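Local coordinates for protein her-1 (Caenorhabditis elegans, PDB 1SZH), which dictates male development as a secreted protein, inhibiting the function of tra-2a and probably acting directly in cell signalling during sex determination, at residues F126-S131 / E145-A150; S131-K134 / K138-V141. The protein carries 2 engineered substitutions. One frame throughout, in Å; residues are numbered along the deposited sequence.

Contact 1 of 2, residues F126-S131 / E145-A150. Engineered in segment 145-150: Glu149 (natural residue Asn).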
loop_
_atom_site.group_PDB
_atom_site.type_symbol
_atom_site.label_atom_id
_atom_site.label_comp_id
_atom_site.label_asym_id
_atom_site.label_seq_id
_atom_site.Cartn_x
_atom_site.Cartn_y
_atom_site.Cartn_z
ATOM N N PHE A 126 -5.248 13.035 -0.429
ATOM C CA PHE A 126 -4.686 11.717 -0.157
ATOM C C PHE A 126 -3.472 11.891 0.772
ATOM O O PHE A 126 -3.305 11.159 1.751
ATOM C CB PHE A 126 -4.258 11.075 -1.506
ATOM C CG PHE A 126 -3.386 9.830 -1.369
ATOM C CD1 PHE A 126 -3.941 8.605 -0.998
ATOM C CD2 PHE A 126 -2.021 9.897 -1.628
ATOM C CE1 PHE A 126 -3.138 7.448 -0.881
ATOM C CE2 PHE A 126 -1.193 8.740 -1.523
ATOM C CZ PHE A 126 -1.751 7.520 -1.145
ATOM N N GLU A 127 -2.625 12.864 0.464
ATOM C CA GLU A 127 -1.446 13.085 1.284
ATOM C C GLU A 127 -1.848 13.582 2.674
ATOM O O GLU A 127 -1.242 13.186 3.669
ATOM C CB GLU A 127 -0.502 14.068 0.593
ATOM C CG GLU A 127 0.204 13.481 -0.651
ATOM C CD GLU A 127 1.384 12.568 -0.315
ATOM O OE1 GLU A 127 1.182 11.497 0.307
ATOM O OE2 GLU A 127 2.529 12.920 -0.679
ATOM N N LYS A 128 -2.871 14.424 2.734
ATOM C CA LYS A 128 -3.330 14.930 4.042
ATOM C C LYS A 128 -3.883 13.776 4.890
ATOM O O LYS A 128 -3.660 13.694 6.099
ATOM C CB LYS A 128 -4.381 16.024 3.833
ATOM C CG LYS A 128 -4.932 16.647 5.123
ATOM C CD LYS A 128 -5.721 17.906 4.768
ATOM C CE LYS A 128 -6.000 18.768 5.985
ATOM N NZ LYS A 128 -6.662 20.034 5.563
ATOM N N CYS A 129 -4.629 12.876 4.266
ATOM C CA CYS A 129 -5.155 11.716 4.960
ATOM C C CYS A 129 -3.983 10.913 5.549
ATOM O O CYS A 129 -4.069 10.453 6.683
ATOM C CB CYS A 129 -5.960 10.863 3.957
ATOM S SG CYS A 129 -6.633 9.324 4.549
ATOM N N ARG A 130 -2.904 10.725 4.783
ATOM C CA ARG A 130 -1.761 9.983 5.300
ATOM C C ARG A 130 -1.141 10.700 6.507
ATOM O O ARG A 130 -0.770 10.048 7.484
ATOM C CB ARG A 130 -0.701 9.782 4.219
ATOM C CG ARG A 130 -1.128 8.834 3.075
ATOM C CD ARG A 130 0.067 8.609 2.126
ATOM N NE ARG A 130 1.138 7.908 2.821
ATOM C CZ ARG A 130 2.434 8.148 2.663
ATOM N NH1 ARG A 130 2.853 9.086 1.818
ATOM N NH2 ARG A 130 3.315 7.450 3.371
ATOM N N SER A 131 -1.024 12.028 6.420
ATOM C CA SER A 131 -0.467 12.819 7.525
ATOM C C SER A 131 -1.337 12.694 8.771
ATOM O O SER A 131 -0.816 12.505 9.872
ATOM C CB SER A 131 -0.356 14.294 7.123
ATOM O OG SER A 131 0.681 14.464 6.171
ATOM N N GLU A 145 -14.426 14.799 3.461
ATOM C CA GLU A 145 -15.085 16.104 3.488
ATOM C C GLU A 145 -14.825 16.873 4.784
ATOM O O GLU A 145 -14.959 18.096 4.820
ATOM C CB GLU A 145 -16.592 15.944 3.280
ATOM C CG GLU A 145 -16.984 15.281 1.965
ATOM C CD GLU A 145 -17.079 13.783 2.093
ATOM O OE1 GLU A 145 -16.841 13.221 3.216
ATOM O OE2 GLU A 145 -17.391 13.089 1.059
ATOM N N GLU A 146 -14.435 16.162 5.840
ATOM C CA GLU A 146 -14.176 16.802 7.135
ATOM C C GLU A 146 -12.788 17.394 7.307
ATOM O O GLU A 146 -12.576 18.240 8.175
ATOM C CB GLU A 146 -14.448 15.822 8.280
ATOM C CG GLU A 146 -15.903 15.436 8.399
ATOM C CD GLU A 146 -16.249 14.789 9.739
ATOM O OE1 GLU A 146 -16.213 15.499 10.780
ATOM O OE2 GLU A 146 -16.562 13.578 9.750
ATOM N N TYR A 147 -11.825 16.963 6.503
ATOM C CA TYR A 147 -10.501 17.543 6.653
ATOM C C TYR A 147 -9.938 17.997 5.324
ATOM O O TYR A 147 -8.861 18.588 5.259
ATOM C CB TYR A 147 -9.565 16.571 7.364
ATOM C CG TYR A 147 -9.419 15.231 6.703
ATOM C CD1 TYR A 147 -8.389 14.993 5.795
ATOM C CD2 TYR A 147 -10.256 14.172 7.052
ATOM C CE1 TYR A 147 -8.181 13.724 5.267
ATOM C CE2 TYR A 147 -10.059 12.901 6.529
ATOM C CZ TYR A 147 -9.012 12.684 5.642
ATOM O OH TYR A 147 -8.760 11.420 5.182
ATOM N N CYS A 148 -10.685 17.706 4.264
ATOM C CA CYS A 148 -10.343 18.149 2.920
ATOM C C CYS A 148 -11.613 18.907 2.550
ATOM O O CYS A 148 -12.635 18.301 2.238
ATOM C CB CYS A 148 -10.146 16.964 1.975
ATOM S SG CYS A 148 -8.751 15.917 2.470
ATOM N N GLU A 149 -11.503 20.274 2.629
ATOM C CA GLU A 149 -12.635 21.142 2.318
ATOM C C GLU A 149 -12.807 21.530 0.859
ATOM O O GLU A 149 -13.520 22.491 0.571
ATOM C CB GLU A 149 -12.555 22.430 3.130
ATOM C CG GLU A 149 -12.543 22.255 4.634
ATOM C CD GLU A 149 -12.612 23.604 5.348
ATOM O OE1 GLU A 149 -12.704 24.645 4.640
ATOM O OE2 GLU A 149 -12.590 23.636 6.609
ATOM N N ALA A 150 -12.198 20.855 -0.053
ATOM C CA ALA A 150 -12.360 21.173 -1.467
ATOM C C ALA A 150 -12.673 19.938 -2.314
ATOM O O ALA A 150 -12.846 18.853 -1.723
ATOM C CB ALA A 150 -11.107 21.882 -1.989
#

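Contact 2 of 2, residues S131-K134 / K138-V141. With ACT (acetate ion), chain D.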
loop_
_atom_site.group_PDB
_atom_site.type_symbol
_atom_site.label_atom_id
_atom_site.label_comp_id
_atom_site.label_asym_id
_atom_site.label_seq_id
_atom_site.Cartn_x
_atom_site.Cartn_y
_atom_site.Cartn_z
ATOM N N SER A 131 -1.024 12.028 6.420
ATOM C CA SER A 131 -0.467 12.819 7.525
ATOM C C SER A 131 -1.337 12.694 8.771
ATOM O O SER A 131 -0.816 12.505 9.872
ATOM C CB SER A 131 -0.356 14.294 7.123
ATOM O OG SER A 131 0.681 14.464 6.171
ATOM N N LEU A 132 -2.657 12.791 8.616
ATOM C CA LEU A 132 -3.554 12.656 9.771
ATOM C C LEU A 132 -3.428 11.258 10.418
ATOM O O LEU A 132 -3.449 11.134 11.650
ATOM C CB LEU A 132 -5.008 12.909 9.361
ATOM C CG LEU A 132 -5.413 14.377 9.165
ATOM C CD1 LEU A 132 -6.889 14.414 8.817
ATOM C CD2 LEU A 132 -5.139 15.182 10.433
ATOM N N ARG A 133 -3.303 10.212 9.597
ATOM C CA ARG A 133 -3.133 8.843 10.122
ATOM C C ARG A 133 -1.830 8.811 10.956
ATOM O O ARG A 133 -1.794 8.304 12.083
ATOM C CB ARG A 133 -3.054 7.853 8.939
ATOM C CG ARG A 133 -3.271 6.342 9.256
ATOM C CD ARG A 133 -2.072 5.675 9.942
ATOM N NE ARG A 133 -0.807 5.942 9.261
ATOM C CZ ARG A 133 0.376 5.895 9.858
ATOM N NH1 ARG A 133 0.451 5.577 11.153
ATOM N NH2 ARG A 133 1.471 6.208 9.193
ATOM N N LYS A 134 -0.765 9.366 10.393
ATOM C CA LYS A 134 0.536 9.436 11.065
ATOM C C LYS A 134 0.413 10.223 12.383
ATOM O O LYS A 134 1.092 9.910 13.372
ATOM C CB LYS A 134 1.534 10.123 10.126
ATOM C CG LYS A 134 2.890 10.469 10.725
ATOM C CD LYS A 134 3.783 9.267 10.781
ATOM C CE LYS A 134 5.210 9.661 11.123
ATOM N NZ LYS A 134 6.120 8.486 11.079
ATOM N N LYS A 138 -7.556 7.995 13.720
ATOM C CA LYS A 138 -8.019 6.780 13.049
ATOM C C LYS A 138 -8.825 7.385 11.902
ATOM O O LYS A 138 -9.985 7.721 12.066
ATOM C CB LYS A 138 -8.940 5.964 13.968
ATOM C CG LYS A 138 -9.564 4.764 13.279
ATOM C CD LYS A 138 -10.505 3.994 14.190
ATOM C CE LYS A 138 -10.971 2.706 13.519
ATOM N NZ LYS A 138 -11.649 2.974 12.218
ATOM N N ILE A 139 -8.198 7.533 10.739
ATOM C CA ILE A 139 -8.849 8.175 9.599
ATOM C C ILE A 139 -10.224 7.682 9.160
ATOM O O ILE A 139 -11.014 8.472 8.632
ATOM C CB ILE A 139 -7.898 8.208 8.384
ATOM C CG1 ILE A 139 -7.259 6.835 8.178
ATOM C CG2 ILE A 139 -6.854 9.287 8.604
ATOM C CD1 ILE A 139 -6.220 6.796 7.067
ATOM N N GLU A 140 -10.511 6.398 9.377
ATOM C CA GLU A 140 -11.810 5.832 9.033
ATOM C C GLU A 140 -12.937 6.542 9.790
ATOM O O GLU A 140 -14.102 6.500 9.379
ATOM C CB GLU A 140 -11.825 4.334 9.362
ATOM C CG GLU A 140 -10.699 3.550 8.699
ATOM C CD GLU A 140 -9.492 3.347 9.605
ATOM O OE1 GLU A 140 -9.085 4.300 10.307
ATOM O OE2 GLU A 140 -8.943 2.224 9.601
ATOM N N VAL A 141 -12.585 7.203 10.891
ATOM C CA VAL A 141 -13.541 7.942 11.718
ATOM C C VAL A 141 -14.045 9.221 11.025
ATOM O O VAL A 141 -15.182 9.664 11.238
ATOM C CB VAL A 141 -12.878 8.323 13.081
ATOM C CG1 VAL A 141 -13.780 9.271 13.889
ATOM C CG2 VAL A 141 -12.585 7.058 13.882
HETATM C C ACT D . 4.116 5.122 11.203
HETATM O O ACT D . 3.970 4.857 12.471
HETATM O OXT ACT D . 4.272 6.284 10.683
HETATM C CH3 ACT D . 4.111 4.033 10.183
#

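Contact 1 of 2, residues F126-S131 / E145-A150
Lys128 and Cys129, neighbours on the last helix of this helical, disulfide-rich fold without strands, receive Tyr147 from the C-terminal tail, which folds back along helix 120-134. Phe126 turns away from the tail into the protein interior, where its ring meets that of Phe79 and packs on Leu109 and Ile112 of helix 105-115. One residue on, Glu127 offers the syn lone pair of OE1 to Arg130 NH1 in a salt bridge of 3.3 Å, near the plane of the guanidinium, on a part of the helix the tail does not touch. Lys128 carries the polar link to the tail. Its chain is extended, with CG anti to the backbone N (chi1 -179°), and runs past the tyrosine in the opposite direction: CG lies at the ring edge, 3.9 Å from Tyr147 CD1, while NZ reaches Tyr147 O at 2.6 Å. The C=O...N angle of 169° puts the ammonium almost straight ahead of the carbonyl. Cys129 meets the hydroxyl end of the ring obliquely, its CB 3.9 Å from Tyr147 CE1, and its sulfur is tied to Cys75. The tail has a covalent tie of its own to this helix, the disulfide between Cys148 and Cys125. Tyr147 OH comes to 3.1 Å from Cys129 SG, beside the Cys75-Cys129 bridge.

Contact 2 of 2, residues S131-K134 / K138-V141
Arg133 swings CG to the side opposite its backbone nitrogen (chi1 -163°), and Ile139 holds CG1 between its own nitrogen and carbonyl carbon (chi1 47°), which brings Arg133 CG and Ile139 CD1 to 3.7 Å. The two side chains cross at a slant, and the touching parts are wholly aliphatic. Ile139 CG2, the other branch, lies against the helix backbone, 3.8 Å from Arg133 N, and it also meets Leu132 CB at 4.1 Å. The chain turns back after the C-terminal end of helix 120-134, and residues 139-141 form a short 3-10 segment, begun by the backbone bond from Val141 N to Lys138 O at 2.9 Å. Val74 and Cys75 also pack on the buried isoleucine. Beyond CG the arginine bends twice and leads away from Ile139; NE forms a salt bridge with Asp72, while Arg133 NH2 donates to acetate OXT over 3.2 Å in an almost straight bond (N-H...O angle 175°), the oxygen lying in the plane at the guanidinium edge. Lys134 NZ donates to the same OXT at 2.9 Å, and Lys134 CB rests over one face of the guanidinium, toward its rim. A serine in place of Arg133 would probably leave Asp72 without this positive mate and deprive the acetate of one of its two donors. The acetate probably came from the crystallisation liquor; its binding is consistent with the two cationic ends, one of them also paired with Asp72, together drawing in an anion, while the arginine stem serves the apolar side of the contact.

Overall arrangement
Contacts 1 and 2 follow one another along helix 120-134, share Ser131 and have centres about 9 Å apart. In both, the chain after the helix is laid back against it, first at 138-141 and then at 145-150. They touch directly: Tyr147 CG of contact 1 packs on Leu132 CD1 of contact 2 at 3.4 Å, and Cys129 O lies 3.6 Å from Ile139 CG2. Cys75 links them further, bonded to Cys129 and packed against Ile139. Asp72 does the same for the charges, with OD2 paired to Arg130 and OD1 to Arg133. The bound acetate lies at contact 2, by the end of the helix.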